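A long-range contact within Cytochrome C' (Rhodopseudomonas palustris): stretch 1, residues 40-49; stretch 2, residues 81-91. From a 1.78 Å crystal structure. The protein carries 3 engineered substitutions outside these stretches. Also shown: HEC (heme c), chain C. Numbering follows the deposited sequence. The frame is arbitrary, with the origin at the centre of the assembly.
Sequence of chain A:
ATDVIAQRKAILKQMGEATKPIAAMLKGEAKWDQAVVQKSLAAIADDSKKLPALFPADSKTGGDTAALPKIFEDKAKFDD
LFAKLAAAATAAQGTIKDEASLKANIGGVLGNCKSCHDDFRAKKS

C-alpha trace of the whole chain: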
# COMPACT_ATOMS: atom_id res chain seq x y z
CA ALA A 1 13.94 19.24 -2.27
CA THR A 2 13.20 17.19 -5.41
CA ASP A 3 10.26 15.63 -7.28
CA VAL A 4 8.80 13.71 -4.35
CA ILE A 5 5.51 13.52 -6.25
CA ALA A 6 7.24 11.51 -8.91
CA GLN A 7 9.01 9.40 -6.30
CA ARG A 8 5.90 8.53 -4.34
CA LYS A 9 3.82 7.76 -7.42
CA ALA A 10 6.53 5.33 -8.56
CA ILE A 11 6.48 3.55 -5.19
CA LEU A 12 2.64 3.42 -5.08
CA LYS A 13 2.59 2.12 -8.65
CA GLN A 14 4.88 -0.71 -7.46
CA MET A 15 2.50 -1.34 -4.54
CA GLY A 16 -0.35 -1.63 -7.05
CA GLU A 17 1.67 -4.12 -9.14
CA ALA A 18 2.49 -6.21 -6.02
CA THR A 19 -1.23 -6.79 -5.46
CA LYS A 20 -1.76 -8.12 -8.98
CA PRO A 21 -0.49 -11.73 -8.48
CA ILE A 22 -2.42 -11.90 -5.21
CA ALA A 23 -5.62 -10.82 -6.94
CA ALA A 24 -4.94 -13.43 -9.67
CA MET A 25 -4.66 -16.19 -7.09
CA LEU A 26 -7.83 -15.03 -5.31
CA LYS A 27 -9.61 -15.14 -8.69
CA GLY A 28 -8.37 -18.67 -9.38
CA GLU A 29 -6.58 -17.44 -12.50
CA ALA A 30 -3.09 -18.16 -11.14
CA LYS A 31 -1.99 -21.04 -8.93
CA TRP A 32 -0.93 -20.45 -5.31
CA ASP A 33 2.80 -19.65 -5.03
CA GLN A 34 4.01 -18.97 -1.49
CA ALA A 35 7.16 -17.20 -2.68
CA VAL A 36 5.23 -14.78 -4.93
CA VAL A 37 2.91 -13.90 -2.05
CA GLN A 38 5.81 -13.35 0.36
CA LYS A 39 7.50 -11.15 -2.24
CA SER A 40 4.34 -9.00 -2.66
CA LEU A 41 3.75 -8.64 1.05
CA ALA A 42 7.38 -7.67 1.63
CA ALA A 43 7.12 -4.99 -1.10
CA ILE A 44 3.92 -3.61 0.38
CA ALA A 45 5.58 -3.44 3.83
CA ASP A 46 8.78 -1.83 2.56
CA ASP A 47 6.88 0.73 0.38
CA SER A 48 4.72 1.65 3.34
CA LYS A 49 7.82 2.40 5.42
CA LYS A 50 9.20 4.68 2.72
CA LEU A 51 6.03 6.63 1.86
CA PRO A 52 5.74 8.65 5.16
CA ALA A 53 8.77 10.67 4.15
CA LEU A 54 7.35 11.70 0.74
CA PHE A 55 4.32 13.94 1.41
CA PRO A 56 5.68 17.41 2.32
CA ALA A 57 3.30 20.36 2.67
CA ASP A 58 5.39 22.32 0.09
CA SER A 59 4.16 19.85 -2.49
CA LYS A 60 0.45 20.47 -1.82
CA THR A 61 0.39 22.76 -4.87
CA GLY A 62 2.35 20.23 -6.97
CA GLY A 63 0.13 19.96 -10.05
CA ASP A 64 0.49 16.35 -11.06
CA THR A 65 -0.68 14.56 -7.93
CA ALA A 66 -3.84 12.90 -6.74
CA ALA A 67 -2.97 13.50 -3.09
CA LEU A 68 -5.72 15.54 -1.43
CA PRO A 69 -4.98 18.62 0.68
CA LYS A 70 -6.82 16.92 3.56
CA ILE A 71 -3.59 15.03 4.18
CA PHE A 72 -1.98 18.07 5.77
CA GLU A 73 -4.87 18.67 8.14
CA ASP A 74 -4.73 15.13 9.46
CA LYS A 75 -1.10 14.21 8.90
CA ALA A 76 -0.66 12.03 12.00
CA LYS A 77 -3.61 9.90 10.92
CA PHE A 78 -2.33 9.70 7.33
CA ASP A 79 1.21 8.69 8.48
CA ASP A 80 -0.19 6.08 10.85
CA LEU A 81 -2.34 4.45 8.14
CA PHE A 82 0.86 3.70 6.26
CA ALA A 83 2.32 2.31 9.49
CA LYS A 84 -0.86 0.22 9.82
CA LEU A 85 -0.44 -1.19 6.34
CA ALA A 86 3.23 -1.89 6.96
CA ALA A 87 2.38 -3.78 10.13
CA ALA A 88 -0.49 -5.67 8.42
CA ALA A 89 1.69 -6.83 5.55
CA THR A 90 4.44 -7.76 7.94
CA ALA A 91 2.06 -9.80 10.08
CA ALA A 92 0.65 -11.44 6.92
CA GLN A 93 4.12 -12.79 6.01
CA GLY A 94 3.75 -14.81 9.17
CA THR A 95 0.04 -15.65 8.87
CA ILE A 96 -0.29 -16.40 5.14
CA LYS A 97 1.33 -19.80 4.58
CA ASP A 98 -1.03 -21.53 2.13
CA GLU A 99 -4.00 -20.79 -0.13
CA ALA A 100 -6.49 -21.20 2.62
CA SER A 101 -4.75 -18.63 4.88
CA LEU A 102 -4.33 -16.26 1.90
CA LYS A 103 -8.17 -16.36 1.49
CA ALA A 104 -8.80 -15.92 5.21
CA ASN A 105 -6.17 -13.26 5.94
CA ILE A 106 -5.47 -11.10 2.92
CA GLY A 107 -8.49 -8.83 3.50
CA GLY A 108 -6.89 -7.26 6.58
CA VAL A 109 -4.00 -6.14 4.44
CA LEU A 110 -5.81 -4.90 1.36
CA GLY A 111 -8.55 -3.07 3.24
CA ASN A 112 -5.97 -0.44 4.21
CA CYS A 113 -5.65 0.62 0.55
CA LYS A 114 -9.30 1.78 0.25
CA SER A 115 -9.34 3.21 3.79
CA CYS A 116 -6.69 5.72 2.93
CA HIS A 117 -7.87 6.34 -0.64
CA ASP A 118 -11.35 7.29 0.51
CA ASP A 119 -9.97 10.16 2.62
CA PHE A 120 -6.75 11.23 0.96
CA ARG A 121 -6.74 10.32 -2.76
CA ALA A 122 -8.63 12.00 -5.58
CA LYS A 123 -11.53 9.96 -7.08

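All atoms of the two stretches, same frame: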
# COMPACT_ATOMS: atom_id res chain seq x y z
N SER A 40 5.31 -10.10 -2.61
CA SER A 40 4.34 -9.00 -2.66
C SER A 40 4.12 -8.40 -1.30
O SER A 40 4.05 -7.20 -1.19
CB SER A 40 2.97 -9.48 -3.20
OG SER A 40 3.07 -9.84 -4.58
N LEU A 41 3.99 -9.22 -0.26
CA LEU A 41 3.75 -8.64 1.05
C LEU A 41 4.98 -7.84 1.52
O LEU A 41 4.85 -6.81 2.17
CB LEU A 41 3.43 -9.76 2.04
CG LEU A 41 2.09 -10.43 1.75
CD1 LEU A 41 1.91 -11.66 2.67
CD2 LEU A 41 0.97 -9.43 2.07
N ALA A 42 6.16 -8.33 1.19
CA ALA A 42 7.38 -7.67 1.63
C ALA A 42 7.46 -6.31 0.93
O ALA A 42 7.82 -5.31 1.54
CB ALA A 42 8.60 -8.53 1.28
N ALA A 43 7.08 -6.27 -0.35
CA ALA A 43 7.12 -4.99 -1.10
C ALA A 43 6.15 -4.00 -0.51
O ALA A 43 6.49 -2.82 -0.31
CB ALA A 43 6.78 -5.20 -2.52
N ILE A 44 4.94 -4.47 -0.23
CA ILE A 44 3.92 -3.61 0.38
C ILE A 44 4.46 -3.06 1.70
O ILE A 44 4.37 -1.85 1.95
CB ILE A 44 2.57 -4.40 0.58
CG1 ILE A 44 1.93 -4.68 -0.77
CG2 ILE A 44 1.60 -3.61 1.48
CD1 ILE A 44 0.78 -5.74 -0.70
N ALA A 45 5.06 -3.91 2.53
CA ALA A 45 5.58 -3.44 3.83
C ALA A 45 6.71 -2.44 3.67
O ALA A 45 6.73 -1.41 4.33
CB ALA A 45 6.05 -4.62 4.71
N ASP A 46 7.67 -2.75 2.80
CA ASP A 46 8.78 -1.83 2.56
C ASP A 46 8.32 -0.48 1.96
O ASP A 46 8.83 0.59 2.36
CB ASP A 46 9.81 -2.47 1.62
CG ASP A 46 10.53 -3.65 2.27
OD1 ASP A 46 10.59 -3.70 3.52
OD2 ASP A 46 11.06 -4.51 1.53
N ASP A 47 7.38 -0.51 1.01
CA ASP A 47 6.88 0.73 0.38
C ASP A 47 6.18 1.57 1.42
O ASP A 47 6.34 2.79 1.45
CB ASP A 47 5.92 0.43 -0.77
CG ASP A 47 6.58 -0.30 -1.93
OD1 ASP A 47 7.82 -0.28 -2.02
OD2 ASP A 47 5.85 -0.90 -2.74
N SER A 48 5.44 0.92 2.31
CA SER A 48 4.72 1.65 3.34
C SER A 48 5.65 2.29 4.38
O SER A 48 5.23 3.21 5.12
CB SER A 48 3.71 0.69 4.03
OG SER A 48 2.75 0.24 3.08
N LYS A 49 6.89 1.82 4.47
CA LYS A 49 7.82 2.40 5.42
C LYS A 49 8.56 3.57 4.77
O LYS A 49 9.10 4.44 5.45
CB LYS A 49 8.80 1.36 5.91
CG LYS A 49 8.18 0.37 6.85
CD LYS A 49 9.12 -0.82 7.07
CE LYS A 49 8.72 -1.57 8.32
NZ LYS A 49 9.56 -2.81 8.39
N LEU A 81 -1.62 5.41 8.97
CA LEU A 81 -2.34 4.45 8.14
C LEU A 81 -1.26 3.73 7.32
O LEU A 81 -1.42 2.57 6.96
CB LEU A 81 -3.36 5.14 7.20
CG LEU A 81 -4.76 4.52 7.03
CD1 LEU A 81 -4.68 2.99 6.92
CD2 LEU A 81 -5.59 4.90 8.26
N PHE A 82 -0.17 4.42 6.98
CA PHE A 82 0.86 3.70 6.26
C PHE A 82 1.53 2.74 7.25
O PHE A 82 1.93 1.63 6.88
CB PHE A 82 1.93 4.61 5.68
CG PHE A 82 1.56 5.21 4.37
CD1 PHE A 82 1.36 4.40 3.26
CD2 PHE A 82 1.51 6.59 4.23
CE1 PHE A 82 1.13 4.96 2.01
CE2 PHE A 82 1.27 7.15 2.98
CZ PHE A 82 1.09 6.34 1.87
N ALA A 83 1.68 3.18 8.49
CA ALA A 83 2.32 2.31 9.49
C ALA A 83 1.42 1.09 9.71
O ALA A 83 1.92 -0.03 9.95
CB ALA A 83 2.52 3.02 10.79
N LYS A 84 0.11 1.32 9.66
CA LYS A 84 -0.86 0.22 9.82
C LYS A 84 -0.71 -0.78 8.67
O LYS A 84 -0.65 -1.98 8.87
CB LYS A 84 -2.29 0.78 9.89
CG LYS A 84 -3.40 -0.27 9.91
CD LYS A 84 -4.75 0.34 10.28
CE LYS A 84 -5.83 -0.73 10.23
NZ LYS A 84 -7.15 -0.13 10.33
N LEU A 85 -0.59 -0.28 7.45
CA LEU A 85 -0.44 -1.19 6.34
C LEU A 85 0.88 -1.93 6.42
O LEU A 85 0.94 -3.11 6.11
CB LEU A 85 -0.58 -0.41 5.00
CG LEU A 85 -0.28 -1.23 3.73
CD1 LEU A 85 -1.22 -2.49 3.55
CD2 LEU A 85 -0.43 -0.22 2.56
N ALA A 86 1.94 -1.25 6.87
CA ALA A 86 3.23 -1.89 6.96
C ALA A 86 3.15 -3.02 7.97
O ALA A 86 3.61 -4.12 7.72
CB ALA A 86 4.32 -0.86 7.37
N ALA A 87 2.52 -2.74 9.10
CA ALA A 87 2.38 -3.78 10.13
C ALA A 87 1.44 -4.92 9.69
O ALA A 87 1.65 -6.07 10.07
CB ALA A 87 1.89 -3.16 11.40
N ALA A 88 0.41 -4.62 8.91
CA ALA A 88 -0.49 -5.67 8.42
C ALA A 88 0.24 -6.59 7.44
O ALA A 88 0.12 -7.83 7.52
CB ALA A 88 -1.74 -5.02 7.75
N ALA A 89 1.00 -6.01 6.50
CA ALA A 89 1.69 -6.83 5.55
C ALA A 89 2.76 -7.64 6.23
O ALA A 89 3.01 -8.79 5.85
CB ALA A 89 2.31 -5.97 4.38
N THR A 90 3.41 -7.04 7.22
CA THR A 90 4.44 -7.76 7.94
C THR A 90 3.84 -8.92 8.72
O THR A 90 4.42 -10.01 8.77
CB THR A 90 5.22 -6.81 8.86
OG1 THR A 90 5.90 -5.86 8.03
CG2 THR A 90 6.23 -7.58 9.69
N ALA A 91 2.68 -8.70 9.33
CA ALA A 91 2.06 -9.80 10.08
C ALA A 91 1.58 -10.89 9.09
O ALA A 91 1.65 -12.09 9.37
CB ALA A 91 0.90 -9.26 10.92
FE HEC C . -2.48 4.23 -2.65
CHA HEC C . -1.89 6.37 -5.19
CHB HEC C . -2.14 1.60 -4.81
CHC HEC C . -2.30 2.08 -0.04
CHD HEC C . -2.38 6.90 -0.33
NA HEC C . -2.09 4.03 -4.66
C1A HEC C . -1.87 5.06 -5.51
C2A HEC C . -1.65 4.54 -6.81
C3A HEC C . -1.74 3.15 -6.76
C4A HEC C . -2.01 2.86 -5.36
CMA HEC C . -1.64 2.06 -7.77
CAA HEC C . -1.43 5.38 -8.07
CBA HEC C . 0.04 5.66 -8.24
CGA HEC C . 0.33 6.32 -9.59
O1A HEC C . 0.78 5.61 -10.50
O2A HEC C . 0.11 7.54 -9.73
NB HEC C . -2.29 2.31 -2.48
C1B HEC C . -2.29 1.33 -3.46
C2B HEC C . -2.39 -0.05 -2.91
C3B HEC C . -2.45 0.09 -1.58
C4B HEC C . -2.35 1.55 -1.30
CMB HEC C . -2.47 -1.33 -3.80
CAB HEC C . -2.59 -0.95 -0.56
CBB HEC C . -1.79 -2.10 -0.52
NC HEC C . -2.29 4.45 -0.65
C1C HEC C . -2.26 3.44 0.30
C2C HEC C . -2.29 3.95 1.62
C3C HEC C . -2.34 5.32 1.59
C4C HEC C . -2.34 5.60 0.12
CMC HEC C . -2.46 3.09 2.92
CAC HEC C . -2.46 6.34 2.62
CBC HEC C . -2.01 6.01 3.98
ND HEC C . -2.21 6.25 -2.69
C1D HEC C . -2.31 7.22 -1.72
C2D HEC C . -2.26 8.58 -2.30
C3D HEC C . -2.13 8.39 -3.65
C4D HEC C . -2.07 6.95 -3.90
CMD HEC C . -2.09 9.85 -1.41
CAD HEC C . -1.94 9.58 -4.71
CBD HEC C . -0.40 9.71 -4.86
CGD HEC C . -0.06 10.96 -5.68
O1D HEC C . -0.75 11.12 -6.70
O2D HEC C . 0.84 11.73 -5.30
O HOH W 1 8.43 -5.90 7.63

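The two helices pack unusually close: the CA atoms of A45 and A86 lie 4.2 Å apart and the axes approach to 7.9 Å, with no direct hydrogen bond between the two stretches. Such closeness is possible because the residues most covered by the opposite stretch, A45, S48, A86 and A89, have small side chains. The helices run nearly antiparallel, at 156° between their N-to-C directions, so the register descends in one as it climbs in the other: L41 faces A89, A45 faces A86, and S48 faces F82. Together the two stretches bury 419 Å².

A89 points toward the first helix and packs its methyl directly on backbone. Its CB is 3.5 Å from L41 O and 3.9 Å from A45 N, two atoms already paired in the helical hydrogen bond A45 N to L41 O (2.9 Å). The same methyl meets I44 CG2 at 3.8 Å and A45 CB at 4.0 Å; L41 CD2 is more distant from A89 CB, at 4.4 Å. I44, with chi1 m and chi2 t, also sets its CG2 3.7 Å from L85 CD1, extending the apolar packing.

A45 and A86 both direct CB sideways, which lets their main chains draw together. A45 CB sits 3.9 Å from A86 O and 3.5 Å from T90 OG1.

S48 loses the most surface of any residue here, yet its hydroxyl makes no polar link across the contact. In the m rotamer, S48 OG donates to I44 O (2.9 Å), back along its own helix. With its proton committed there, OG can lie against a hydrocarbon, 3.3 Å from L85 CD2. S48 CB packs 3.5 Å from F82 O and 3.7 Å from A86 CB.

At the margin, K49 starts away from the second helix, but its extended chain returns nearer, with CG 4.1 Å from A86 CB. A water spans the remaining gap: it accepts a weak hydrogen bond from K49 NZ (3.4 Å to the water O) and forms a short one with T90 OG1 (2.6 Å to the water O).

The second helix also touches the heme. F82 CE1 comes within 3.5 Å of HEC C3C, and HEC CBC lies over one face of the F82 ring, while S48 O approaches that ring obliquely. L81 CB is 3.6 Å from HEC CBC, and L85 CD2, the atom that meets S48 OG, is 3.9 Å from HEC CBB. L85 therefore lies between the serine and the cofactor's edge.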